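Long-range contacts in tRNA (guanine(26)-N(2))-dimethyltransferase (Pyrococcus horikoshii, PDB 2DUL), which probably uses S-adenosyl-L-methionine as methyl donor to dimethylate the N2 amino group of guanine 26 in a number of tRNAs: residues 34-39 against 58-63; 9-14 against 62-67; 52-57 against 135-140; 39-44 against 297-302. One frame throughout, in Å; residues are numbered along the deposited sequence.

Interaction 1 of 4, residues 34-39 against 58-63; sequences LNRDIV and TGIRGI
Asn35 reaches Arg61 with its side-chain carbonyl: CG is anti to the backbone N (chi1 178°), and OD1 accepts a hydrogen bond from Arg61 NH2 at 3.1 Å. The bond is nearly straight at the hydrogen (166°) and lies in the guanidinium plane, which stands almost perpendicular to the amide. Arg36 lays CG over one face of the Arg61 guanidinium, 3.9 Å from Arg61 CZ, then bends at chi3 (-80°). Ile60 CG2 covers a face of the Arg36 guanidinium, 3.7 Å from Arg36 CZ, while Arg36 NE forms a salt bridge with Glu8. Both arginines are predicted S-adenosyl-L-methionine ligands, on two helices of this class I, Rossmann-like methyltransferase; helix 60-68 follows the first sheet strand, with Gly59 at its N-cap and Thr58 OG1 closing an ST turn onto Ile60 N. Arg36 NH1 and Arg61 NH1, like charges, are 4.2 Å apart, and one water accepts a weak bond from each. A leucine in place of Arg61 would probably deprive Asp138 of its salt-bridge mate, leave Asp136 to rely on Arg228, and take this donor from Asn35 OD1. Further along, Val39 CG1 meets Arg61 NH2 at 4.0 Å.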
loop_
_atom_site.group_PDB
_atom_site.type_symbol
_atom_site.label_atom_id
_atom_site.label_comp_id
_atom_site.label_asym_id
_atom_site.label_seq_id
_atom_site.Cartn_x
_atom_site.Cartn_y
_atom_site.Cartn_z
ATOM N N LEU A 34 12.669 3.626 -0.176
ATOM C CA LEU A 34 11.810 4.016 0.941
ATOM C C LEU A 34 10.676 3.000 1.074
ATOM O O LEU A 34 10.365 2.538 2.171
ATOM C CB LEU A 34 11.213 5.410 0.699
ATOM C CG LEU A 34 10.106 5.859 1.660
ATOM C CD1 LEU A 34 10.660 5.952 3.069
ATOM C CD2 LEU A 34 9.542 7.202 1.219
ATOM N N ASN A 35 10.059 2.672 -0.056
ATOM C CA ASN A 35 8.967 1.704 -0.103
ATOM C C ASN A 35 9.439 0.387 0.511
ATOM O O ASN A 35 8.749 -0.206 1.340
ATOM C CB ASN A 35 8.531 1.492 -1.560
ATOM C CG ASN A 35 7.423 0.455 -1.708
ATOM O OD1 ASN A 35 7.617 -0.730 -1.422
ATOM N ND2 ASN A 35 6.255 0.898 -2.167
ATOM N N ARG A 36 10.626 -0.064 0.112
ATOM C CA ARG A 36 11.165 -1.311 0.638
ATOM C C ARG A 36 11.503 -1.203 2.130
ATOM O O ARG A 36 11.358 -2.175 2.878
ATOM C CB ARG A 36 12.380 -1.750 -0.187
ATOM C CG ARG A 36 12.004 -2.225 -1.597
ATOM C CD ARG A 36 13.214 -2.712 -2.380
ATOM N NE ARG A 36 14.001 -1.622 -2.958
ATOM C CZ ARG A 36 13.751 -1.048 -4.132
ATOM N NH1 ARG A 36 12.725 -1.448 -4.874
ATOM N NH2 ARG A 36 14.541 -0.078 -4.576
ATOM N N ASP A 37 11.939 -0.024 2.575
ATOM C CA ASP A 37 12.234 0.164 3.994
ATOM C C ASP A 37 10.957 -0.103 4.792
ATOM O O ASP A 37 10.978 -0.807 5.804
ATOM C CB ASP A 37 12.674 1.602 4.302
ATOM C CG ASP A 37 14.151 1.853 4.038
ATOM O OD1 ASP A 37 14.955 0.895 4.065
ATOM O OD2 ASP A 37 14.507 3.032 3.828
ATOM N N ILE A 38 9.853 0.484 4.332
ATOM C CA ILE A 38 8.563 0.344 5.005
ATOM C C ILE A 38 8.168 -1.116 5.171
ATOM O O ILE A 38 7.798 -1.544 6.268
ATOM C CB ILE A 38 7.435 1.096 4.233
ATOM C CG1 ILE A 38 7.811 2.569 4.062
ATOM C CG2 ILE A 38 6.110 0.985 4.982
ATOM C CD1 ILE A 38 8.063 3.298 5.363
ATOM N N VAL A 39 8.247 -1.886 4.092
ATOM C CA VAL A 39 7.880 -3.292 4.179
ATOM C C VAL A 39 8.843 -4.046 5.105
ATOM O O VAL A 39 8.421 -4.921 5.869
ATOM C CB VAL A 39 7.806 -3.957 2.763
ATOM C CG1 VAL A 39 9.127 -3.834 2.036
ATOM C CG2 VAL A 39 7.393 -5.414 2.899
ATOM N N THR A 58 15.695 -6.862 -10.172
ATOM C CA THR A 58 17.078 -7.098 -9.745
ATOM C C THR A 58 17.138 -8.052 -8.554
ATOM O O THR A 58 18.190 -8.627 -8.264
ATOM C CB THR A 58 17.783 -5.795 -9.320
ATOM O OG1 THR A 58 17.162 -5.283 -8.135
ATOM C CG2 THR A 58 17.698 -4.749 -10.429
ATOM N N GLY A 59 16.007 -8.204 -7.868
ATOM C CA GLY A 59 15.936 -9.076 -6.705
ATOM C C GLY A 59 16.135 -8.334 -5.393
ATOM O O GLY A 59 16.118 -8.936 -4.319
ATOM N N ILE A 60 16.304 -7.017 -5.472
ATOM C CA ILE A 60 16.536 -6.202 -4.281
ATOM C C ILE A 60 15.530 -6.390 -3.146
ATOM O O ILE A 60 15.922 -6.472 -1.982
ATOM C CB ILE A 60 16.607 -4.688 -4.638
ATOM C CG1 ILE A 60 16.873 -3.864 -3.374
ATOM C CG2 ILE A 60 15.310 -4.233 -5.292
ATOM C CD1 ILE A 60 18.197 -4.179 -2.697
ATOM N N ARG A 61 14.244 -6.462 -3.473
ATOM C CA ARG A 61 13.227 -6.612 -2.431
ATOM C C ARG A 61 13.399 -7.915 -1.657
ATOM O O ARG A 61 13.503 -7.898 -0.432
ATOM C CB ARG A 61 11.820 -6.540 -3.038
ATOM C CG ARG A 61 10.697 -6.410 -2.018
ATOM C CD ARG A 61 9.343 -6.265 -2.707
ATOM N NE ARG A 61 9.280 -5.072 -3.547
ATOM C CZ ARG A 61 8.851 -3.880 -3.141
ATOM N NH1 ARG A 61 8.845 -2.864 -3.989
ATOM N NH2 ARG A 61 8.408 -3.704 -1.900
ATOM N N GLY A 62 13.429 -9.036 -2.373
ATOM C CA GLY A 62 13.593 -10.328 -1.729
ATOM C C GLY A 62 14.913 -10.454 -0.979
ATOM O O GLY A 62 14.971 -11.049 0.097
ATOM N N ILE A 63 15.981 -9.903 -1.545
ATOM C CA ILE A 63 17.282 -9.965 -0.888
ATOM C C ILE A 63 17.225 -9.214 0.442
ATOM O O ILE A 63 17.750 -9.687 1.452
ATOM C CB ILE A 63 18.390 -9.376 -1.791
ATOM C CG1 ILE A 63 18.656 -10.336 -2.955
ATOM C CG2 ILE A 63 19.671 -9.155 -0.987
ATOM C CD1 ILE A 63 19.462 -9.732 -4.087
HETATM O O HOH W 1 11.440 -3.917 -6.007
#

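Interaction 2 of 4, residues 9-14 against 62-67; sequences GKAKIL and GIRFAL
Arg64 turns one face of its guanidinium to Gly9, whose CA lies 3.8 Å above the plane, offset toward the rim. All three nitrogens of that group have acidic partners beyond the two segments: NE pairs with Glu68, NH1 with Glu8 and NH2 with Asp37, so the group is held against rotation. The chain bends at chi3 (60°), which carries NE back toward the glycine. A CB on Gly9 would fall 2.7 Å from Arg64 NE, a clash, and its positive phi favours glycine as well. A leucine in place of Arg64 would probably remove the cation shared by these three carboxylates, leaving their mutual repulsion less compensated, and take away the flat group that faces Gly9. Gly9 and Lys10 form the two-residue turn, with angles close to type II', of the beta hairpin made by strands 4-8 and 11-15; the hairpin lies on helix 60-68, strand 11-14 running nearly antiparallel to helix 62-67 (157°) with their axes 8.9 Å apart. Alternation along the strand sends Ala11 and Ile13 to the helix and Lys12 away from it. Ala11 CB sits among three helix side chains: Ile63 CG2 at 3.6 Å, Leu67 CD1 at 3.7 Å and the aliphatic part of Arg64, at CG. Leu67 CD1 also touches the backbone just before the strand, 3.5 Å from Lys10 O. Two residues on from Ala11, Ile13 CG2 touches Ile63 CD1 at 4.0 Å, the two side chains crossing at a slant.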
loop_
_atom_site.group_PDB
_atom_site.type_symbol
_atom_site.label_atom_id
_atom_site.label_comp_id
_atom_site.label_asym_id
_atom_site.label_seq_id
_atom_site.Cartn_x
_atom_site.Cartn_y
_atom_site.Cartn_z
ATOM N N GLY A 9 20.262 -0.529 1.984
ATOM C CA GLY A 9 20.070 -1.231 3.239
ATOM C C GLY A 9 21.278 -2.128 3.441
ATOM O O GLY A 9 22.404 -1.729 3.139
ATOM N N LYS A 10 21.057 -3.342 3.934
ATOM C CA LYS A 10 22.154 -4.278 4.151
ATOM C C LYS A 10 22.517 -5.053 2.884
ATOM O O LYS A 10 23.421 -5.886 2.896
ATOM C CB LYS A 10 21.788 -5.265 5.265
ATOM C CG LYS A 10 21.658 -4.623 6.637
ATOM C CD LYS A 10 21.335 -5.655 7.706
ATOM C CE LYS A 10 21.221 -5.008 9.081
ATOM N NZ LYS A 10 20.753 -5.983 10.107
ATOM N N ALA A 11 21.822 -4.767 1.788
ATOM C CA ALA A 11 22.072 -5.471 0.535
ATOM C C ALA A 11 22.989 -4.751 -0.447
ATOM O O ALA A 11 22.945 -3.530 -0.584
ATOM C CB ALA A 11 20.745 -5.785 -0.151
ATOM N N LYS A 12 23.820 -5.534 -1.129
ATOM C CA LYS A 12 24.738 -5.022 -2.141
ATOM C C LYS A 12 24.329 -5.727 -3.426
ATOM O O LYS A 12 24.312 -6.958 -3.485
ATOM C CB LYS A 12 26.185 -5.372 -1.787
ATOM C CG LYS A 12 26.655 -4.779 -0.471
ATOM C CD LYS A 12 28.129 -5.068 -0.221
ATOM C CE LYS A 12 28.549 -4.592 1.159
ATOM N NZ LYS A 12 27.770 -5.288 2.227
ATOM N N ILE A 13 23.980 -4.956 -4.448
ATOM C CA ILE A 13 23.548 -5.548 -5.707
ATOM C C ILE A 13 24.156 -4.897 -6.937
ATOM O O ILE A 13 24.694 -3.793 -6.879
ATOM C CB ILE A 13 22.015 -5.471 -5.864
ATOM C CG1 ILE A 13 21.575 -4.005 -5.853
ATOM C CG2 ILE A 13 21.331 -6.261 -4.752
ATOM C CD1 ILE A 13 20.139 -3.785 -6.275
ATOM N N LEU A 14 24.051 -5.601 -8.057
ATOM C CA LEU A 14 24.558 -5.112 -9.322
ATOM C C LEU A 14 23.363 -4.724 -10.177
ATOM O O LEU A 14 22.368 -5.450 -10.232
ATOM C CB LEU A 14 25.368 -6.202 -10.025
ATOM C CG LEU A 14 26.608 -6.693 -9.275
ATOM C CD1 LEU A 14 27.250 -7.836 -10.044
ATOM C CD2 LEU A 14 27.587 -5.541 -9.096
ATOM N N GLY A 62 13.429 -9.036 -2.373
ATOM C CA GLY A 62 13.593 -10.328 -1.729
ATOM C C GLY A 62 14.913 -10.454 -0.979
ATOM O O GLY A 62 14.971 -11.049 0.097
ATOM N N ILE A 63 15.981 -9.903 -1.545
ATOM C CA ILE A 63 17.282 -9.965 -0.888
ATOM C C ILE A 63 17.225 -9.214 0.442
ATOM O O ILE A 63 17.750 -9.687 1.452
ATOM C CB ILE A 63 18.390 -9.376 -1.791
ATOM C CG1 ILE A 63 18.656 -10.336 -2.955
ATOM C CG2 ILE A 63 19.671 -9.155 -0.987
ATOM C CD1 ILE A 63 19.462 -9.732 -4.087
ATOM N N ARG A 64 16.578 -8.052 0.458
ATOM C CA ARG A 64 16.474 -7.301 1.707
ATOM C C ARG A 64 15.571 -8.039 2.696
ATOM O O ARG A 64 15.808 -8.006 3.903
ATOM C CB ARG A 64 15.962 -5.883 1.446
ATOM C CG ARG A 64 16.968 -5.026 0.686
ATOM C CD ARG A 64 16.602 -3.559 0.763
ATOM N NE ARG A 64 16.578 -3.083 2.143
ATOM C CZ ARG A 64 16.037 -1.930 2.525
ATOM N NH1 ARG A 64 15.476 -1.128 1.627
ATOM N NH2 ARG A 64 16.042 -1.585 3.806
ATOM N N PHE A 65 14.538 -8.709 2.196
ATOM C CA PHE A 65 13.655 -9.478 3.079
ATOM C C PHE A 65 14.509 -10.522 3.801
ATOM O O PHE A 65 14.419 -10.689 5.017
ATOM C CB PHE A 65 12.579 -10.211 2.273
ATOM C CG PHE A 65 11.473 -9.326 1.764
ATOM C CD1 PHE A 65 10.529 -9.833 0.871
ATOM C CD2 PHE A 65 11.360 -8.000 2.175
ATOM C CE1 PHE A 65 9.491 -9.034 0.394
ATOM C CE2 PHE A 65 10.326 -7.193 1.705
ATOM C CZ PHE A 65 9.390 -7.712 0.813
ATOM N N ALA A 66 15.338 -11.219 3.032
ATOM C CA ALA A 66 16.205 -12.260 3.574
ATOM C C ALA A 66 17.265 -11.716 4.536
ATOM O O ALA A 66 17.517 -12.307 5.590
ATOM C CB ALA A 66 16.877 -13.023 2.429
ATOM N N LEU A 67 17.871 -10.586 4.183
ATOM C CA LEU A 67 18.914 -9.998 5.026
ATOM C C LEU A 67 18.437 -9.174 6.216
ATOM O O LEU A 67 19.153 -9.061 7.214
ATOM C CB LEU A 67 19.838 -9.101 4.188
ATOM C CG LEU A 67 20.721 -9.713 3.102
ATOM C CD1 LEU A 67 21.315 -8.594 2.243
ATOM C CD2 LEU A 67 21.820 -10.556 3.736
#

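Interaction 3 of 4, residues 52-57 against 135-140; sequences LDALSA and IDLDPF
Ile135 lies side by side with Leu52 on one face of the sheet, their side chains pointing the same way, and Ile135 CG2 meets Leu52 CD2 at 4.0 Å. At Asp136 the backbone N donates to Leu52 O at 3.0 Å, and Asp136 O takes a weak bond from Ala54 N. The Asp136 carboxylate is on the other face, where Arg228 is a second salt-bridge partner beside Arg61. These bonds join strands 50-53 and 132-137, the parallel neighbours at the middle of the methyltransferase sheet. Chain connections leave the two strands in opposite directions, which makes this the topological switch point of the Rossmann-like fold, where ligands commonly bind. Leu137 sends CD2 back to Ala54 CB, at 3.6 Å. Beyond this point the strands part, and a water fills the place of direct bonds: it donates to Asp136 O and accepts from Leu55 N and from Asp138 N, the last at 2.8 Å. Another water lies 3.0 Å from both Leu55 O and Asp138 OD2, while Arg61 NH1 forms a salt bridge with the same Asp138 OD2. Asp138-Pro139-Phe140 resembles the motif IV of class I amino-methyltransferases, which would probably place it near the target guanine. Pro139 CB presses on Leu55 CD1 at 3.4 Å, closer than ordinary carbon contact, and Leu55 chi2 (137°) is far from a staggered value.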
loop_
_atom_site.group_PDB
_atom_site.type_symbol
_atom_site.label_atom_id
_atom_site.label_comp_id
_atom_site.label_asym_id
_atom_site.label_seq_id
_atom_site.Cartn_x
_atom_site.Cartn_y
_atom_site.Cartn_z
ATOM N N LEU A 52 7.066 -13.996 -0.565
ATOM C CA LEU A 52 7.275 -13.927 -2.001
ATOM C C LEU A 52 7.455 -12.504 -2.533
ATOM O O LEU A 52 6.662 -11.605 -2.229
ATOM C CB LEU A 52 6.087 -14.571 -2.734
ATOM C CG LEU A 52 6.029 -14.332 -4.250
ATOM C CD1 LEU A 52 7.191 -15.053 -4.927
ATOM C CD2 LEU A 52 4.696 -14.827 -4.810
ATOM N N ASP A 53 8.511 -12.317 -3.320
ATOM C CA ASP A 53 8.798 -11.051 -3.995
ATOM C C ASP A 53 8.367 -11.447 -5.416
ATOM O O ASP A 53 9.159 -11.986 -6.189
ATOM C CB ASP A 53 10.301 -10.744 -3.923
ATOM C CG ASP A 53 10.697 -9.524 -4.742
ATOM O OD1 ASP A 53 9.801 -8.820 -5.252
ATOM O OD2 ASP A 53 11.914 -9.265 -4.869
ATOM N N ALA A 54 7.092 -11.208 -5.724
ATOM C CA ALA A 54 6.470 -11.602 -6.997
ATOM C C ALA A 54 7.055 -11.118 -8.319
ATOM O O ALA A 54 7.098 -11.878 -9.289
ATOM C CB ALA A 54 4.968 -11.272 -6.954
ATOM N N LEU A 55 7.477 -9.860 -8.366
ATOM C CA LEU A 55 8.059 -9.261 -9.568
ATOM C C LEU A 55 9.343 -8.604 -9.071
ATOM O O LEU A 55 9.380 -7.409 -8.793
ATOM C CB LEU A 55 7.083 -8.226 -10.133
ATOM C CG LEU A 55 5.736 -8.857 -10.520
ATOM C CD1 LEU A 55 4.584 -7.974 -10.068
ATOM C CD2 LEU A 55 5.695 -9.089 -12.021
ATOM N N SER A 56 10.392 -9.419 -8.966
ATOM C CA SER A 56 11.682 -9.010 -8.416
ATOM C C SER A 56 12.659 -8.133 -9.189
ATOM O O SER A 56 13.430 -7.402 -8.570
ATOM C CB SER A 56 12.444 -10.258 -7.961
ATOM O OG SER A 56 11.625 -11.080 -7.153
ATOM N N ALA A 57 12.667 -8.224 -10.514
ATOM C CA ALA A 57 13.605 -7.429 -11.317
ATOM C C ALA A 57 15.048 -7.757 -10.915
ATOM O O ALA A 57 15.568 -8.820 -11.268
ATOM C CB ALA A 57 13.326 -5.938 -11.132
ATOM N N ILE A 135 2.930 -11.962 0.593
ATOM C CA ILE A 135 3.219 -11.798 -0.825
ATOM C C ILE A 135 3.273 -10.299 -1.075
ATOM O O ILE A 135 2.387 -9.564 -0.643
ATOM C CB ILE A 135 2.116 -12.414 -1.731
ATOM C CG1 ILE A 135 2.119 -13.940 -1.614
ATOM C CG2 ILE A 135 2.351 -12.003 -3.190
ATOM C CD1 ILE A 135 1.051 -14.628 -2.470
ATOM N N ASP A 136 4.322 -9.844 -1.749
ATOM C CA ASP A 136 4.455 -8.430 -2.070
ATOM C C ASP A 136 4.346 -8.281 -3.588
ATOM O O ASP A 136 5.184 -8.779 -4.334
ATOM C CB ASP A 136 5.798 -7.885 -1.567
ATOM C CG ASP A 136 5.824 -6.361 -1.500
ATOM O OD1 ASP A 136 6.731 -5.807 -0.840
ATOM O OD2 ASP A 136 4.936 -5.718 -2.100
ATOM N N LEU A 137 3.281 -7.621 -4.026
ATOM C CA LEU A 137 3.019 -7.385 -5.441
ATOM C C LEU A 137 3.416 -5.963 -5.780
ATOM O O LEU A 137 2.727 -5.016 -5.390
ATOM C CB LEU A 137 1.530 -7.557 -5.751
ATOM C CG LEU A 137 0.893 -8.938 -5.657
ATOM C CD1 LEU A 137 -0.565 -8.844 -6.124
ATOM C CD2 LEU A 137 1.674 -9.920 -6.535
ATOM N N ASP A 138 4.511 -5.817 -6.515
ATOM C CA ASP A 138 5.014 -4.502 -6.900
ATOM C C ASP A 138 5.347 -4.498 -8.388
ATOM O O ASP A 138 6.513 -4.567 -8.768
ATOM C CB ASP A 138 6.273 -4.182 -6.089
ATOM C CG ASP A 138 6.723 -2.745 -6.252
ATOM O OD1 ASP A 138 5.963 -1.838 -5.855
ATOM O OD2 ASP A 138 7.838 -2.524 -6.779
ATOM N N PRO A 139 4.321 -4.416 -9.251
ATOM C CA PRO A 139 4.498 -4.409 -10.706
ATOM C C PRO A 139 4.696 -3.023 -11.315
ATOM O O PRO A 139 4.659 -2.012 -10.615
ATOM C CB PRO A 139 3.210 -5.045 -11.193
ATOM C CG PRO A 139 2.210 -4.414 -10.274
ATOM C CD PRO A 139 2.890 -4.524 -8.908
ATOM N N PHE A 140 4.914 -2.998 -12.627
ATOM C CA PHE A 140 5.070 -1.747 -13.359
ATOM C C PHE A 140 3.653 -1.268 -13.653
ATOM O O PHE A 140 3.056 -1.672 -14.650
ATOM C CB PHE A 140 5.791 -1.965 -14.697
ATOM C CG PHE A 140 7.206 -2.449 -14.565
ATOM C CD1 PHE A 140 8.138 -1.727 -13.827
ATOM C CD2 PHE A 140 7.616 -3.615 -15.206
ATOM C CE1 PHE A 140 9.460 -2.160 -13.730
ATOM C CE2 PHE A 140 8.935 -4.057 -15.115
ATOM C CZ PHE A 140 9.859 -3.328 -14.376
HETATM O O HOH W 2 6.620 -7.722 -6.466
HETATM O O HOH W 3 9.674 -4.586 -7.879
#

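Interaction 4 of 4, residues 39-44 against 297-302; sequences VVVLLN and LSLARK
Val40, Val41 and Asn44 of helix 33-46, which flanks the methyltransferase sheet, meet Leu297 and Leu299 of the loop that links helices 284-295 and 302-314. Val41 carries much of the apolar contact: its CG2, anti to the carbonyl carbon, touches Leu299 CD1 at 3.9 Å, the two side chains crossing at about a right angle. Leu299 extends its other methyl toward Val40, where CD2 and Val40 CG1 are 4.4 Å apart. One turn on, Asn44 and Leu297 reach toward each other tip to tip, Leu297 CD1 lying 3.7 Å from Asn44 ND2. That amide nitrogen is held by two acceptors: Asn44 ND2 donates to Val40 O at 2.9 Å and also to Glu68 O of helix 60-68. Val40 O thereby accepts twice from one residue: Asn44 N and Asn44 ND2 approach it from opposite faces of its plane, ND2 from well above (46° out). Lys302, its side chain extended, brings NZ to Leu297 O (2.8 Å), from above the carbonyl plane, and reaches Glu295 O as well, bridging the end of one helix to the start of the next. Near the other end of helix 33-46, the Asp37 carboxylate accepts from the backbone N of Ala300 and of Arg301, the N-cap residue of helix 302-314. Leucines of an interhelical loop seated on a sheet-flanking helix thus attach the helices late in the chain to the Rossmann-like methyltransferase core.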
loop_
_atom_site.group_PDB
_atom_site.type_symbol
_atom_site.label_atom_id
_atom_site.label_comp_id
_atom_site.label_asym_id
_atom_site.label_seq_id
_atom_site.Cartn_x
_atom_site.Cartn_y
_atom_site.Cartn_z
ATOM N N VAL A 39 8.247 -1.886 4.092
ATOM C CA VAL A 39 7.880 -3.292 4.179
ATOM C C VAL A 39 8.843 -4.046 5.105
ATOM O O VAL A 39 8.421 -4.921 5.869
ATOM C CB VAL A 39 7.806 -3.957 2.763
ATOM C CG1 VAL A 39 9.127 -3.834 2.036
ATOM C CG2 VAL A 39 7.393 -5.414 2.899
ATOM N N VAL A 40 10.125 -3.697 5.058
ATOM C CA VAL A 40 11.114 -4.337 5.927
ATOM C C VAL A 40 10.728 -4.088 7.385
ATOM O O VAL A 40 10.782 -4.996 8.221
ATOM C CB VAL A 40 12.541 -3.780 5.667
ATOM C CG1 VAL A 40 13.468 -4.097 6.843
ATOM C CG2 VAL A 40 13.104 -4.395 4.396
ATOM N N VAL A 41 10.324 -2.856 7.684
ATOM C CA VAL A 41 9.920 -2.508 9.040
ATOM C C VAL A 41 8.710 -3.335 9.455
ATOM O O VAL A 41 8.688 -3.931 10.534
ATOM C CB VAL A 41 9.566 -1.010 9.151
ATOM C CG1 VAL A 41 8.944 -0.718 10.518
ATOM C CG2 VAL A 41 10.822 -0.169 8.956
ATOM N N LEU A 42 7.712 -3.378 8.579
ATOM C CA LEU A 42 6.492 -4.125 8.846
ATOM C C LEU A 42 6.761 -5.602 9.100
ATOM O O LEU A 42 6.231 -6.181 10.051
ATOM C CB LEU A 42 5.512 -3.972 7.676
ATOM C CG LEU A 42 4.163 -4.683 7.844
ATOM C CD1 LEU A 42 3.477 -4.179 9.109
ATOM C CD2 LEU A 42 3.285 -4.440 6.622
ATOM N N LEU A 43 7.586 -6.213 8.256
ATOM C CA LEU A 43 7.888 -7.629 8.406
ATOM C C LEU A 43 8.586 -7.938 9.725
ATOM O O LEU A 43 8.466 -9.047 10.246
ATOM C CB LEU A 43 8.728 -8.129 7.223
ATOM C CG LEU A 43 7.934 -8.731 6.052
ATOM C CD1 LEU A 43 6.759 -7.847 5.682
ATOM C CD2 LEU A 43 8.860 -8.929 4.863
ATOM N N ASN A 44 9.302 -6.958 10.268
ATOM C CA ASN A 44 9.992 -7.146 11.538
ATOM C C ASN A 44 9.012 -7.109 12.703
ATOM O O ASN A 44 9.377 -7.398 13.843
ATOM C CB ASN A 44 11.077 -6.085 11.711
ATOM C CG ASN A 44 12.408 -6.529 11.139
ATOM O OD1 ASN A 44 13.064 -7.408 11.696
ATOM N ND2 ASN A 44 12.809 -5.938 10.017
ATOM N N LEU A 297 16.177 0.401 13.740
ATOM C CA LEU A 297 16.713 -0.330 12.598
ATOM C C LEU A 297 17.528 0.571 11.686
ATOM O O LEU A 297 17.247 1.762 11.555
ATOM C CB LEU A 297 15.587 -0.956 11.768
ATOM C CG LEU A 297 14.899 -2.233 12.247
ATOM C CD1 LEU A 297 13.771 -2.587 11.281
ATOM C CD2 LEU A 297 15.910 -3.367 12.322
ATOM N N SER A 298 18.546 -0.004 11.061
ATOM C CA SER A 298 19.361 0.743 10.119
ATOM C C SER A 298 18.632 0.528 8.797
ATOM O O SER A 298 18.463 -0.608 8.355
ATOM C CB SER A 298 20.780 0.168 10.055
ATOM O OG SER A 298 20.765 -1.199 9.685
ATOM N N LEU A 299 18.176 1.612 8.183
ATOM C CA LEU A 299 17.442 1.514 6.928
ATOM C C LEU A 299 18.164 2.236 5.804
ATOM O O LEU A 299 19.162 2.912 6.037
ATOM C CB LEU A 299 16.040 2.101 7.104
ATOM C CG LEU A 299 15.145 1.405 8.133
ATOM C CD1 LEU A 299 13.863 2.203 8.322
ATOM C CD2 LEU A 299 14.838 -0.011 7.672
ATOM N N ALA A 300 17.656 2.087 4.584
ATOM C CA ALA A 300 18.257 2.727 3.419
ATOM C C ALA A 300 17.962 4.225 3.392
ATOM O O ALA A 300 18.813 5.028 3.014
ATOM C CB ALA A 300 17.738 2.074 2.145
ATOM N N ARG A 301 16.745 4.587 3.789
ATOM C CA ARG A 301 16.308 5.981 3.819
ATOM C C ARG A 301 15.601 6.204 5.152
ATOM O O ARG A 301 14.441 6.616 5.192
ATOM C CB ARG A 301 15.332 6.247 2.671
ATOM C CG ARG A 301 15.837 5.821 1.300
ATOM C CD ARG A 301 16.911 6.762 0.767
ATOM N NE ARG A 301 17.391 6.337 -0.544
ATOM C CZ ARG A 301 18.249 5.341 -0.740
ATOM N NH1 ARG A 301 18.622 5.021 -1.971
ATOM N NH2 ARG A 301 18.747 4.675 0.295
ATOM N N LYS A 302 16.315 5.930 6.239
ATOM C CA LYS A 302 15.767 6.053 7.585
ATOM C C LYS A 302 15.056 7.376 7.874
ATOM O O LYS A 302 13.947 7.386 8.413
ATOM C CB LYS A 302 16.874 5.815 8.618
ATOM C CG LYS A 302 16.354 5.602 10.032
ATOM C CD LYS A 302 17.426 5.034 10.948
ATOM C CE LYS A 302 16.863 4.730 12.329
ATOM N NZ LYS A 302 17.849 4.016 13.190
#

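Three of the four contacts are made by helices 33-46 and 60-68 on one flank of the methyltransferase sheet; the fourth is in the sheet. Interactions 1 and 2 share helix 60-68, about 7 Å apart centre to centre; interactions 1 and 4 share helix 33-46, their centres about 9 Å apart. The centre of interaction 3 is about 10 Å from that of interaction 1 and about 17 Å from that of interaction 4. Along the chain come the hairpin, helix 33-46, strand 50-53, helix 60-68, strand 132-137 and, much later, 297-302. Asp37 joins interactions 1, 2 and 4, while Arg61 and Asp53 tie helix to strands, so Arg36 and Arg61, predicted S-adenosyl-L-methionine ligands, are held in one network.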